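Local structure of D-aminoacid aminotransferase-like PLP-dependent enzyme (Haemophilus somnus, 3CEB) at residues A[11-15]-A[16-20]; A[44-47]-A[48-51]. The protein is a putative 4-amino-4-deoxychorismate lyase of the class IV aminotransferase family, a pyridoxal-phosphate enzyme with the D-amino-acid aminotransferase-like fold. All coordinates share one frame; numbering follows the deposited sequence.

Contact 1 (A[11-15]-A[16-20])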
loop_
_atom_site.group_PDB
_atom_site.type_symbol
_atom_site.label_atom_id
_atom_site.label_comp_id
_atom_site.label_asym_id
_atom_site.label_seq_id
_atom_site.Cartn_x
_atom_site.Cartn_y
_atom_site.Cartn_z
ATOM N N ILE A 11 -7.490 -4.363 -2.813
ATOM C CA ILE A 11 -8.225 -4.870 -1.689
ATOM C C ILE A 11 -8.057 -6.363 -1.527
ATOM O O ILE A 11 -8.095 -7.138 -2.484
ATOM C CB ILE A 11 -9.701 -4.543 -1.861
ATOM C CG1 ILE A 11 -9.874 -3.003 -1.934
ATOM C CG2 ILE A 11 -10.534 -5.211 -0.744
ATOM C CD1 ILE A 11 -11.107 -2.564 -2.681
ATOM N N LEU A 12 -7.843 -6.767 -0.283
ATOM C CA LEU A 12 -7.685 -8.175 0.046
ATOM C C LEU A 12 -9.039 -8.778 0.431
ATOM O O LEU A 12 -9.827 -8.159 1.126
ATOM C CB LEU A 12 -6.698 -8.304 1.198
ATOM C CG LEU A 12 -6.476 -9.656 1.867
ATOM C CD1 LEU A 12 -5.927 -10.675 0.887
ATOM C CD2 LEU A 12 -5.535 -9.478 3.083
ATOM N N ILE A 13 -9.312 -9.953 -0.103
ATOM C CA ILE A 13 -10.362 -10.804 0.405
ATOM C C ILE A 13 -9.624 -11.898 1.160
ATOM O O ILE A 13 -8.755 -12.564 0.620
ATOM C CB ILE A 13 -11.198 -11.456 -0.688
ATOM C CG1 ILE A 13 -11.661 -10.407 -1.736
ATOM C CG2 ILE A 13 -12.352 -12.192 -0.068
ATOM C CD1 ILE A 13 -12.315 -9.184 -1.215
ATOM N N GLU A 14 -9.952 -12.078 2.421
ATOM C CA GLU A 14 -9.294 -13.107 3.224
ATOM C C GLU A 14 -10.291 -13.772 4.106
ATOM O O GLU A 14 -11.040 -13.112 4.803
ATOM C CB GLU A 14 -8.185 -12.488 4.083
ATOM C CG GLU A 14 -7.657 -13.391 5.184
ATOM C CD GLU A 14 -6.566 -12.703 5.956
ATOM O OE1 GLU A 14 -6.672 -11.487 6.209
ATOM O OE2 GLU A 14 -5.576 -13.366 6.308
ATOM N N GLN A 15 -10.296 -15.095 4.078
ATOM C CA GLN A 15 -11.264 -15.849 4.878
ATOM C C GLN A 15 -12.673 -15.396 4.497
ATOM O O GLN A 15 -13.505 -15.243 5.368
ATOM C CB GLN A 15 -11.059 -15.540 6.368
ATOM C CG GLN A 15 -9.632 -15.694 6.858
ATOM C CD GLN A 15 -9.443 -16.886 7.709
ATOM O OE1 GLN A 15 -10.075 -17.937 7.495
ATOM N NE2 GLN A 15 -8.578 -16.738 8.729
ATOM N N GLY A 16 -12.905 -15.085 3.222
ATOM C CA GLY A 16 -14.232 -14.709 2.769
ATOM C C GLY A 16 -14.722 -13.382 3.320
ATOM O O GLY A 16 -15.923 -13.139 3.408
ATOM N N GLN A 17 -13.801 -12.512 3.714
ATOM C CA GLN A 17 -14.182 -11.117 3.957
ATOM C C GLN A 17 -13.255 -10.147 3.227
ATOM O O GLN A 17 -12.058 -10.368 3.118
ATOM C CB GLN A 17 -14.119 -10.766 5.429
ATOM C CG GLN A 17 -15.002 -11.560 6.374
ATOM C CD GLN A 17 -14.473 -11.409 7.791
ATOM O OE1 GLN A 17 -13.727 -10.449 8.080
ATOM N NE2 GLN A 17 -14.797 -12.358 8.665
ATOM N N ALA A 18 -13.826 -9.070 2.728
ATOM C CA ALA A 18 -13.048 -7.965 2.183
ATOM C C ALA A 18 -12.444 -7.303 3.406
ATOM O O ALA A 18 -13.103 -7.132 4.404
ATOM C CB ALA A 18 -13.960 -6.981 1.421
ATOM N N LYS A 19 -11.178 -6.940 3.339
ATOM C CA LYS A 19 -10.494 -6.362 4.498
ATOM C C LYS A 19 -10.262 -4.860 4.441
ATOM O O LYS A 19 -9.911 -4.315 3.392
ATOM C CB LYS A 19 -9.135 -7.030 4.646
ATOM C CG LYS A 19 -9.214 -8.512 4.936
ATOM C CD LYS A 19 -10.024 -8.766 6.194
ATOM C CE LYS A 19 -9.474 -9.960 6.902
ATOM N NZ LYS A 19 -10.199 -10.303 8.161
ATOM N N ASN A 20 -10.410 -4.213 5.603
ATOM C CA ASN A 20 -10.064 -2.792 5.774
ATOM C C ASN A 20 -10.764 -1.913 4.777
ATOM O O ASN A 20 -10.244 -0.902 4.332
ATOM C CB ASN A 20 -8.560 -2.614 5.669
ATOM C CG ASN A 20 -7.812 -3.339 6.786
ATOM O OD1 ASN A 20 -8.334 -3.527 7.897
ATOM N ND2 ASN A 20 -6.576 -3.724 6.506
HETATM O O HOH W 1 -7.698 -4.689 1.882
#
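A tight antiparallel beta hairpin brings strand 7-14 back against the short edge strand 17-18, the two joined by a type I' turn from Glu14 to Gln17. Glu14 and Gln17 form the hydrogen-bonded pair that closes it: Glu14 N reaches Gln17 O at 2.8 Å, and Gln17 N returns to Glu14 O at 3.0 Å. Gln15 and Gly16 both have positive phi, as a type I' turn requires, a conformation that glycine adopts readily at the second of these positions. Ile13 and Ala18 make the neighbouring non-hydrogen-bonded pair, and on their face of the sheet Ile13 CD1 rests 3.8 Å from Ala18 CB. Lys19 N then bonds to Leu12 O at 2.9 Å. Leu12 N and Lys19 O, 4.9 Å apart, are joined by a water in place of a direct bond; it accepts from Leu12 N and donates to Lys19 O at 2.7 Å. On the face of Glu14 and Gln17, the bent Lys19 chain runs obliquely across the Glu14 side chain. With its CG anti to the backbone N (chi1 166°) and the chain extended beyond, Glu14 brings OE1 within 3.3 Å of Lys19 CE, whereas Lys19 NZ stays 4.2 Å from that oxygen. Their opposite charges should therefore attract without forming a salt bridge. The three main-chain bonds fix the hairpin's register, and the charge attraction probably adds only weakly to it, on the face opposite the apolar contact.

Contact 2 (A[44-47]-A[48-51])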
loop_
_atom_site.group_PDB
_atom_site.type_symbol
_atom_site.label_atom_id
_atom_site.label_comp_id
_atom_site.label_asym_id
_atom_site.label_seq_id
_atom_site.Cartn_x
_atom_site.Cartn_y
_atom_site.Cartn_z
ATOM N N PHE A 44 -17.793 6.310 -5.905
ATOM C CA PHE A 44 -18.310 4.955 -5.831
ATOM C C PHE A 44 -18.269 4.437 -4.413
ATOM O O PHE A 44 -17.478 4.884 -3.575
ATOM C CB PHE A 44 -17.470 4.052 -6.752
ATOM C CG PHE A 44 -17.702 4.340 -8.218
ATOM C CD1 PHE A 44 -18.910 4.037 -8.790
ATOM C CD2 PHE A 44 -16.767 4.994 -8.959
ATOM C CE1 PHE A 44 -19.160 4.348 -10.096
ATOM C CE2 PHE A 44 -17.016 5.317 -10.293
ATOM C CZ PHE A 44 -18.202 4.999 -10.859
ATOM N N ASP A 45 -19.147 3.505 -4.111
ATOM C CA ASP A 45 -19.113 2.856 -2.793
ATOM C C ASP A 45 -18.341 1.551 -2.998
ATOM O O ASP A 45 -18.859 0.564 -3.517
ATOM C CB ASP A 45 -20.534 2.649 -2.293
ATOM C CG ASP A 45 -20.612 1.937 -0.961
ATOM O OD1 ASP A 45 -19.658 1.229 -0.534
ATOM O OD2 ASP A 45 -21.689 2.072 -0.358
ATOM N N LEU A 46 -17.063 1.582 -2.647
ATOM C CA LEU A 46 -16.186 0.447 -2.852
ATOM C C LEU A 46 -16.697 -0.824 -2.158
ATOM O O LEU A 46 -16.541 -1.907 -2.668
ATOM C CB LEU A 46 -14.773 0.773 -2.348
ATOM C CG LEU A 46 -14.005 1.951 -2.975
ATOM C CD1 LEU A 46 -12.514 1.952 -2.527
ATOM C CD2 LEU A 46 -14.136 1.925 -4.502
ATOM N N ALA A 47 -17.302 -0.707 -0.992
ATOM C CA ALA A 47 -17.806 -1.901 -0.308
ATOM C C ALA A 47 -18.887 -2.533 -1.164
ATOM O O ALA A 47 -18.920 -3.744 -1.338
ATOM C CB ALA A 47 -18.355 -1.571 1.087
ATOM N N LYS A 48 -19.770 -1.712 -1.717
ATOM C CA LYS A 48 -20.875 -2.236 -2.547
ATOM C C LYS A 48 -20.389 -2.923 -3.837
ATOM O O LYS A 48 -20.953 -3.922 -4.243
ATOM C CB LYS A 48 -21.859 -1.162 -2.916
ATOM C CG LYS A 48 -22.654 -0.630 -1.756
ATOM C CD LYS A 48 -23.943 0.113 -2.208
ATOM C CE LYS A 48 -24.625 0.832 -1.023
ATOM N NZ LYS A 48 -25.893 1.453 -1.465
ATOM N N ILE A 49 -19.332 -2.386 -4.441
ATOM C CA ILE A 49 -18.779 -2.930 -5.660
ATOM C C ILE A 49 -18.286 -4.344 -5.422
ATOM O O ILE A 49 -18.514 -5.249 -6.207
ATOM C CB ILE A 49 -17.610 -2.072 -6.200
ATOM C CG1 ILE A 49 -18.164 -0.763 -6.740
ATOM C CG2 ILE A 49 -16.895 -2.813 -7.370
ATOM C CD1 ILE A 49 -17.099 0.280 -7.134
ATOM N N ILE A 50 -17.630 -4.525 -4.294
ATOM C CA ILE A 50 -17.038 -5.809 -3.960
ATOM C C ILE A 50 -18.125 -6.805 -3.575
ATOM O O ILE A 50 -18.219 -7.898 -4.123
ATOM C CB ILE A 50 -16.068 -5.651 -2.762
ATOM C CG1 ILE A 50 -14.882 -4.771 -3.176
ATOM C CG2 ILE A 50 -15.594 -7.004 -2.237
ATOM C CD1 ILE A 50 -14.184 -5.284 -4.375
ATOM N N ALA A 51 -18.927 -6.387 -2.609
ATOM C CA ALA A 51 -19.986 -7.232 -2.047
ATOM C C ALA A 51 -20.795 -7.862 -3.142
ATOM O O ALA A 51 -21.169 -9.038 -3.026
ATOM C CB ALA A 51 -20.913 -6.446 -1.084
#
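This is a helix N-terminus with a side-chain cap, comprising the N-cap and the whole of the short helix 46-51, which lies against the antiparallel sheet of the N-terminal part of the chain. Asp45 is the N-cap residue. Its OD1 accepts from Lys48 N at 3.2 Å, the amide approaching from well above the carboxylate plane, 68° out of it. With chi1 at 178°, CG stands opposite the backbone N and OD1 comes within reach of Lys48 N. There the helix dipole would probably favour the negative charge of the carboxylate. The other oxygen, Asp45 OD2, lies along the lysine's methylenes, 3.2 Å from Lys48 CG. The two side chains cross at about a right angle, and the extended lysine takes its ammonium onward, with Lys48 NZ 4.4 Å from Asp45 OD2, beyond a salt bridge. Helical bonds follow in sequence: Ile49 N to Asp45 O at 3.1 Å, Ile50 N to Leu46 O at 3.3 Å, and Ala51 N to Ala47 O at 2.9 Å. Ile49 CD1 reaches back past the cap to Phe44 CB at 3.8 Å and more loosely to Leu46 CD2 at 4.3 Å. Gln25 of helix 21-35 fixes the approach to the helix, its amide giving a hydrogen bond to Phe44 O and taking one from Leu46 N. Leu46 packs on Tyr28 of that same helix, while strand 75-82 receives the isoleucines, Ile49 on Tyr75 and Ile50 on Leu77; Tyr75 also meets the Phe44 ring edge-to-face.

From the N terminus, strand 7-14 runs into contact 1, where the chain reverses through the hairpin turn, and helix 21-35 follows directly. Contact 2 opens only afterwards, at the start of helix 46-51, so the two local contacts stand in series, neither enclosing nor crossing the other. Their centres lie about 13 Å apart, yet they meet in space: Ile50 CG2 packs 4.0 Å from Ala18 CB and 4.1 Å from Ile13 CD1. Ile13 and Ala18 thus receive Ile50 of helix 46-51. Through strand 63-70, which is paired with strand 7-14, the same antiparallel sheet continues to strand 75-82, so contact 1 lies within the sheet and contact 2 packs on its face.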